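Local coordinates for protein GLB-12 (Caenorhabditis elegans, PDB 4BJA) that binds heme b in a globin fold, with both axial positions of the iron taken by its own side chains, and is probably a redox-signalling globin, at residues Gly21-Asn26 against Gly115-Val120; Gln102-Leu107 against Asp190-Phe195. The protein carries 1 engineered substitution. All blocks are in the same frame, centred on the assembly; numbering follows the deposited sequence.

Contact 1: Gly21-Asn26 against Gly115-Val120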
loop_
_atom_site.group_PDB
_atom_site.type_symbol
_atom_site.label_atom_id
_atom_site.label_comp_id
_atom_site.label_asym_id
_atom_site.label_seq_id
_atom_site.Cartn_x
_atom_site.Cartn_y
_atom_site.Cartn_z
ATOM N N GLY A 21 9.890 -8.228 -2.215
ATOM C CA GLY A 21 8.799 -8.443 -3.180
ATOM C C GLY A 21 7.893 -9.634 -2.903
ATOM O O GLY A 21 6.732 -9.683 -3.371
ATOM N N ASN A 22 8.413 -10.607 -2.147
ATOM C CA ASN A 22 7.651 -11.809 -1.865
ATOM C C ASN A 22 6.864 -11.756 -0.576
ATOM O O ASN A 22 6.215 -12.739 -0.202
ATOM C CB ASN A 22 8.565 -13.064 -1.892
ATOM C CG ASN A 22 9.602 -13.043 -0.818
ATOM O OD1 ASN A 22 9.825 -12.031 -0.147
ATOM N ND2 ASN A 22 10.264 -14.194 -0.632
ATOM N N GLU A 23 6.839 -10.591 0.071
ATOM C CA GLU A 23 6.183 -10.496 1.378
ATOM C C GLU A 23 4.645 -10.593 1.310
ATOM O O GLU A 23 4.021 -10.271 0.298
ATOM C CB GLU A 23 6.577 -9.167 2.056
ATOM C CG GLU A 23 8.095 -9.039 2.469
ATOM C CD GLU A 23 9.012 -8.464 1.386
ATOM O OE1 GLU A 23 8.597 -8.419 0.196
ATOM O OE2 GLU A 23 10.168 -8.049 1.730
ATOM N N SER A 24 4.031 -10.982 2.429
ATOM C CA SER A 24 2.580 -11.076 2.509
ATOM C C SER A 24 1.894 -9.699 2.503
ATOM O O SER A 24 0.686 -9.619 2.346
ATOM C CB SER A 24 2.156 -11.872 3.771
ATOM O OG SER A 24 2.703 -11.263 4.912
ATOM N N GLU A 25 2.659 -8.618 2.625
ATOM C CA GLU A 25 2.054 -7.288 2.713
ATOM C C GLU A 25 1.886 -6.663 1.334
ATOM O O GLU A 25 1.512 -5.511 1.214
ATOM C CB GLU A 25 2.887 -6.368 3.608
ATOM C CG GLU A 25 2.963 -6.885 5.040
ATOM C CD GLU A 25 4.194 -7.754 5.322
ATOM O OE1 GLU A 25 4.811 -8.260 4.414
ATOM O OE2 GLU A 25 4.536 -7.932 6.491
ATOM N N ASN A 26 2.123 -7.458 0.303
ATOM C CA ASN A 26 2.058 -6.958 -1.110
ATOM C C ASN A 26 0.667 -6.351 -1.381
ATOM O O ASN A 26 -0.312 -7.053 -1.300
ATOM C CB ASN A 26 2.234 -8.219 -1.979
ATOM C CG ASN A 26 2.264 -7.957 -3.445
ATOM O OD1 ASN A 26 1.679 -6.986 -3.963
ATOM N ND2 ASN A 26 2.905 -8.868 -4.161
ATOM N N GLY A 115 6.577 -10.795 -8.642
ATOM C CA GLY A 115 7.160 -10.096 -9.795
ATOM C C GLY A 115 6.370 -8.836 -10.134
ATOM O O GLY A 115 6.936 -7.852 -10.549
ATOM N N ALA A 116 5.065 -8.862 -9.915
ATOM C CA ALA A 116 4.221 -7.676 -10.215
ATOM C C ALA A 116 4.620 -6.543 -9.281
ATOM O O ALA A 116 4.877 -5.402 -9.725
ATOM C CB ALA A 116 2.780 -8.005 -10.046
ATOM N N TRP A 117 4.683 -6.825 -7.982
ATOM C CA TRP A 117 5.075 -5.778 -7.030
ATOM C C TRP A 117 6.494 -5.295 -7.282
ATOM O O TRP A 117 6.793 -4.078 -7.256
ATOM C CB TRP A 117 4.856 -6.323 -5.600
ATOM C CG TRP A 117 4.912 -5.303 -4.522
ATOM C CD1 TRP A 117 4.670 -3.927 -4.611
ATOM C CD2 TRP A 117 5.158 -5.578 -3.151
ATOM N NE1 TRP A 117 4.783 -3.361 -3.352
ATOM C CE2 TRP A 117 5.097 -4.352 -2.448
ATOM C CE3 TRP A 117 5.443 -6.760 -2.445
ATOM C CZ2 TRP A 117 5.287 -4.271 -1.056
ATOM C CZ3 TRP A 117 5.644 -6.670 -1.046
ATOM C CH2 TRP A 117 5.560 -5.435 -0.383
ATOM N N GLN A 118 7.404 -6.244 -7.538
ATOM C CA GLN A 118 8.794 -5.869 -7.802
ATOM C C GLN A 118 8.916 -4.939 -9.031
ATOM O O GLN A 118 9.708 -3.990 -9.015
ATOM C CB GLN A 118 9.661 -7.093 -8.062
ATOM C CG GLN A 118 9.980 -7.898 -6.769
ATOM C CD GLN A 118 10.650 -9.234 -7.100
ATOM O OE1 GLN A 118 10.558 -9.726 -8.227
ATOM N NE2 GLN A 118 11.311 -9.818 -6.125
ATOM N N LEU A 119 8.172 -5.261 -10.081
ATOM C CA LEU A 119 8.148 -4.446 -11.327
ATOM C C LEU A 119 7.726 -3.020 -11.000
ATOM O O LEU A 119 8.378 -2.043 -11.425
ATOM C CB LEU A 119 7.224 -5.081 -12.373
ATOM C CG LEU A 119 7.001 -4.210 -13.648
ATOM C CD1 LEU A 119 8.304 -3.946 -14.405
ATOM C CD2 LEU A 119 5.997 -4.858 -14.579
ATOM N N VAL A 120 6.676 -2.891 -10.216
ATOM C CA VAL A 120 6.168 -1.522 -9.950
ATOM C C VAL A 120 7.165 -0.724 -9.103
ATOM O O VAL A 120 7.481 0.426 -9.412
ATOM C CB VAL A 120 4.788 -1.573 -9.290
ATOM C CG1 VAL A 120 4.327 -0.161 -8.916
ATOM C CG2 VAL A 120 3.768 -2.287 -10.183
#
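A type I beta turn from Glu-23 to Asn-26, set just before helix 27-30 of this globin, exemplifies an N-terminal loop held by one large ring from a helix. Along helix 113-126 the ring comes first: Trp-117 points its indole into the loop, with CG anti to the backbone N (chi1 -167°). Asn-26 lies over one face, its CA 3.7 Å from the centroid of the six-membered ring in a CH-pi contact. The Asn-26 amide leans over the indole, its plane 28° from the ring's, with ND2 3.5 Å from Trp-117 CB, while OD1 caps the N of Phe-28. At the ring's edge sits Gly-21 O, 3.3 Å from Trp-117 CE3. The Glu-23 side chain runs about perpendicular to that of Trp-117, its carboxylate plane 75° from the ring's, and OE1 lies 3.6 Å from Trp-117 CZ3. The pyrrole edge is tied down, NE1 donating to OE1 of Gln-202 in helix 185-214. An alanine here would remove the CH-pi partner of Asn-26 and the bond to Gln-202, and would probably leave the loop less firmly seated. Next comes Gln-118, whose extended chain runs beside Gly-21 and carries NE2 to the O of Val-20. Gly-21 has room only for hydrogen, because a CB would come 2.4 Å from Gln-118 CG and at this glycine's backbone angles would also press on the carbonyl O of the residue before. The carboxylate of Glu-23 straps the loop internally: OE2 takes the N of Val-20, and the syn lone pair of OE1 takes Gly-21 N at 2.7 Å.

Contact 2: Gln102-Leu107 against Asp190-Phe195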
loop_
_atom_site.group_PDB
_atom_site.type_symbol
_atom_site.label_atom_id
_atom_site.label_comp_id
_atom_site.label_asym_id
_atom_site.label_seq_id
_atom_site.Cartn_x
_atom_site.Cartn_y
_atom_site.Cartn_z
ATOM N N GLN A 102 2.855 -6.470 -19.077
ATOM C CA GLN A 102 3.567 -7.431 -18.205
ATOM C C GLN A 102 2.874 -7.501 -16.861
ATOM O O GLN A 102 2.690 -8.598 -16.263
ATOM C CB GLN A 102 4.949 -6.894 -17.916
ATOM C CG GLN A 102 5.987 -6.866 -18.981
ATOM C CD GLN A 102 7.262 -6.256 -18.368
ATOM O OE1 GLN A 102 7.541 -5.053 -18.511
ATOM N NE2 GLN A 102 7.968 -7.066 -17.581
ATOM N N LEU A 103 2.531 -6.324 -16.334
ATOM C CA LEU A 103 1.945 -6.259 -14.980
ATOM C C LEU A 103 0.587 -6.996 -14.971
ATOM O O LEU A 103 0.319 -7.803 -14.063
ATOM C CB LEU A 103 1.808 -4.770 -14.549
ATOM C CG LEU A 103 1.238 -4.409 -13.212
ATOM C CD1 LEU A 103 1.913 -5.239 -12.063
ATOM C CD2 LEU A 103 1.474 -2.879 -13.050
ATOM N N THR A 104 -0.263 -6.761 -15.972
ATOM C CA THR A 104 -1.587 -7.421 -15.982
ATOM C C THR A 104 -1.421 -8.937 -16.196
ATOM O O THR A 104 -2.152 -9.723 -15.616
ATOM C CB THR A 104 -2.563 -6.887 -17.014
ATOM O OG1 THR A 104 -1.998 -6.978 -18.336
ATOM C CG2 THR A 104 -2.989 -5.435 -16.692
ATOM N N SER A 105 -0.445 -9.322 -16.999
ATOM C CA SER A 105 -0.160 -10.767 -17.221
ATOM C C SER A 105 0.331 -11.409 -15.907
ATOM O O SER A 105 -0.096 -12.504 -15.545
ATOM C CB SER A 105 0.905 -10.934 -18.324
ATOM O OG SER A 105 1.144 -12.331 -18.537
ATOM N N MET A 106 1.246 -10.747 -15.221
ATOM C CA MET A 106 1.775 -11.319 -13.982
ATOM C C MET A 106 0.682 -11.466 -12.969
ATOM O O MET A 106 0.652 -12.468 -12.241
ATOM C CB MET A 106 2.948 -10.524 -13.418
ATOM C CG MET A 106 4.294 -10.777 -14.189
ATOM S SD MET A 106 5.668 -10.016 -13.379
ATOM C CE MET A 106 5.395 -8.350 -13.825
ATOM N N LEU A 107 -0.188 -10.450 -12.846
ATOM C CA LEU A 107 -1.251 -10.460 -11.856
ATOM C C LEU A 107 -2.315 -11.467 -12.217
ATOM O O LEU A 107 -2.757 -12.242 -11.364
ATOM C CB LEU A 107 -1.898 -9.070 -11.729
ATOM C CG LEU A 107 -0.953 -8.055 -11.067
ATOM C CD1 LEU A 107 -1.606 -6.657 -11.146
ATOM C CD2 LEU A 107 -0.570 -8.401 -9.610
ATOM N N ASP A 190 -14.400 -0.448 -10.670
ATOM C CA ASP A 190 -13.874 -0.490 -9.319
ATOM C C ASP A 190 -12.523 -1.239 -9.291
ATOM O O ASP A 190 -11.583 -0.787 -8.639
ATOM C CB ASP A 190 -14.902 -1.113 -8.344
ATOM C CG ASP A 190 -16.238 -0.330 -8.269
ATOM O OD1 ASP A 190 -16.406 0.757 -8.859
ATOM O OD2 ASP A 190 -17.175 -0.849 -7.615
ATOM N N VAL A 191 -12.415 -2.349 -10.022
ATOM C CA VAL A 191 -11.179 -3.115 -10.029
ATOM C C VAL A 191 -10.031 -2.318 -10.652
ATOM O O VAL A 191 -8.911 -2.299 -10.105
ATOM C CB VAL A 191 -11.345 -4.492 -10.727
ATOM C CG1 VAL A 191 -10.017 -5.145 -10.879
ATOM C CG2 VAL A 191 -12.276 -5.391 -9.899
ATOM N N TRP A 192 -10.302 -1.660 -11.786
ATOM C CA TRP A 192 -9.257 -0.901 -12.440
ATOM C C TRP A 192 -8.862 0.286 -11.581
ATOM O O TRP A 192 -7.690 0.669 -11.530
ATOM C CB TRP A 192 -9.690 -0.488 -13.889
ATOM C CG TRP A 192 -9.313 -1.553 -14.846
ATOM C CD1 TRP A 192 -10.088 -2.604 -15.256
ATOM C CD2 TRP A 192 -8.038 -1.727 -15.465
ATOM N NE1 TRP A 192 -9.378 -3.412 -16.113
ATOM C CE2 TRP A 192 -8.116 -2.889 -16.268
ATOM C CE3 TRP A 192 -6.847 -0.993 -15.450
ATOM C CZ2 TRP A 192 -7.028 -3.338 -17.038
ATOM C CZ3 TRP A 192 -5.777 -1.435 -16.219
ATOM C CH2 TRP A 192 -5.869 -2.609 -16.989
ATOM N N LYS A 193 -9.824 0.900 -10.897
ATOM C CA LYS A 193 -9.440 1.982 -9.965
ATOM C C LYS A 193 -8.546 1.471 -8.831
ATOM O O LYS A 193 -7.571 2.123 -8.501
ATOM C CB LYS A 193 -10.641 2.755 -9.429
ATOM C CG LYS A 193 -11.268 3.636 -10.526
ATOM C CD LYS A 193 -12.458 4.422 -9.974
ATOM C CE LYS A 193 -13.101 5.292 -11.051
ATOM N NZ LYS A 193 -14.428 5.902 -10.564
ATOM N N LYS A 194 -8.897 0.320 -8.229
ATOM C CA LYS A 194 -8.028 -0.212 -7.154
ATOM C C LYS A 194 -6.638 -0.520 -7.669
ATOM O O LYS A 194 -5.643 -0.176 -7.026
ATOM C CB LYS A 194 -8.632 -1.450 -6.520
ATOM C CG LYS A 194 -9.861 -1.094 -5.693
ATOM C CD LYS A 194 -10.361 -2.351 -4.917
ATOM C CE LYS A 194 -10.600 -3.584 -5.802
ATOM N NZ LYS A 194 -10.959 -4.837 -4.988
ATOM N N PHE A 195 -6.580 -1.142 -8.853
ATOM C CA PHE A 195 -5.342 -1.498 -9.454
ATOM C C PHE A 195 -4.494 -0.252 -9.745
ATOM O O PHE A 195 -3.315 -0.148 -9.346
ATOM C CB PHE A 195 -5.611 -2.326 -10.753
ATOM C CG PHE A 195 -4.396 -2.524 -11.619
ATOM C CD1 PHE A 195 -3.233 -3.127 -11.108
ATOM C CD2 PHE A 195 -4.401 -2.091 -12.956
ATOM C CE1 PHE A 195 -2.082 -3.303 -11.891
ATOM C CE2 PHE A 195 -3.240 -2.251 -13.742
ATOM C CZ PHE A 195 -2.083 -2.873 -13.216
#
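Helices 87-108 and 185-214 stand well apart where they face each other, with the axes of the two short segments 13.7 Å from one another at closest and their directions 110° apart. At that separation the backbones do not touch, and the gap is bridged by side chains, with Phe-195 the central one. Its CG is anti to the backbone N (chi1 168°), so the ring is carried across toward helix 87-108. There Leu-103 meets it tip to tip at the ring edge, CG in the plane and CD2 3.6 Å from Phe-195 CZ. One helical turn on, Leu-107 approaches obliquely, with CD1 3.5 Å from Phe-195 CE1. The two leucines thus share one end of the ring, while another part of its rim is occupied from its own helix, where Trp-192 CE3 lies in the ring plane 3.7 Å from Phe-195 CD2. Thr-104 completes the group through its methyl: the Thr-104 and Trp-192 side chains cross at about a right angle, and the methyl CG2 comes 4.0 Å from Trp-192 CH2. The hydroxyl of Thr-104 is turned back to its own helix (chi1 57°), where OG1 bonds to Met-100 O and also to Arg-41 NH1. Trp-192 likewise sends its polar NE1 to Thr-43, so both buried polar groups are satisfied and the surfaces that meet are hydrocarbon. With the side chain of Leu-103 about 7 Å from the bound heme, this is the apolar interior of the three-over-three globin sandwich, where a helix of one layer reaches a helix of the other.

From the N terminus the chain meets the two contacts in alternation: 21-26, then 102-107, then 115-120, and lastly 190-195. Contact 1 closes a loop of 88 residues, mostly helical, bringing the start of the modelled chain onto helix 113-126; contact 2 closes one of 82 residues, joining helix 87-108 to the final helix. The loops cross rather than nest; helices 87-108 and 113-126 follow each other and pack together, so the contacts are neighbours, their centres 13 Å apart. They touch where Ala-116 CB packs 3.4 Å from Leu-107 CD2 and Gly-115 lies against Met-106. Together they link the N-terminal loop, through two successive helices, to helix 185-214.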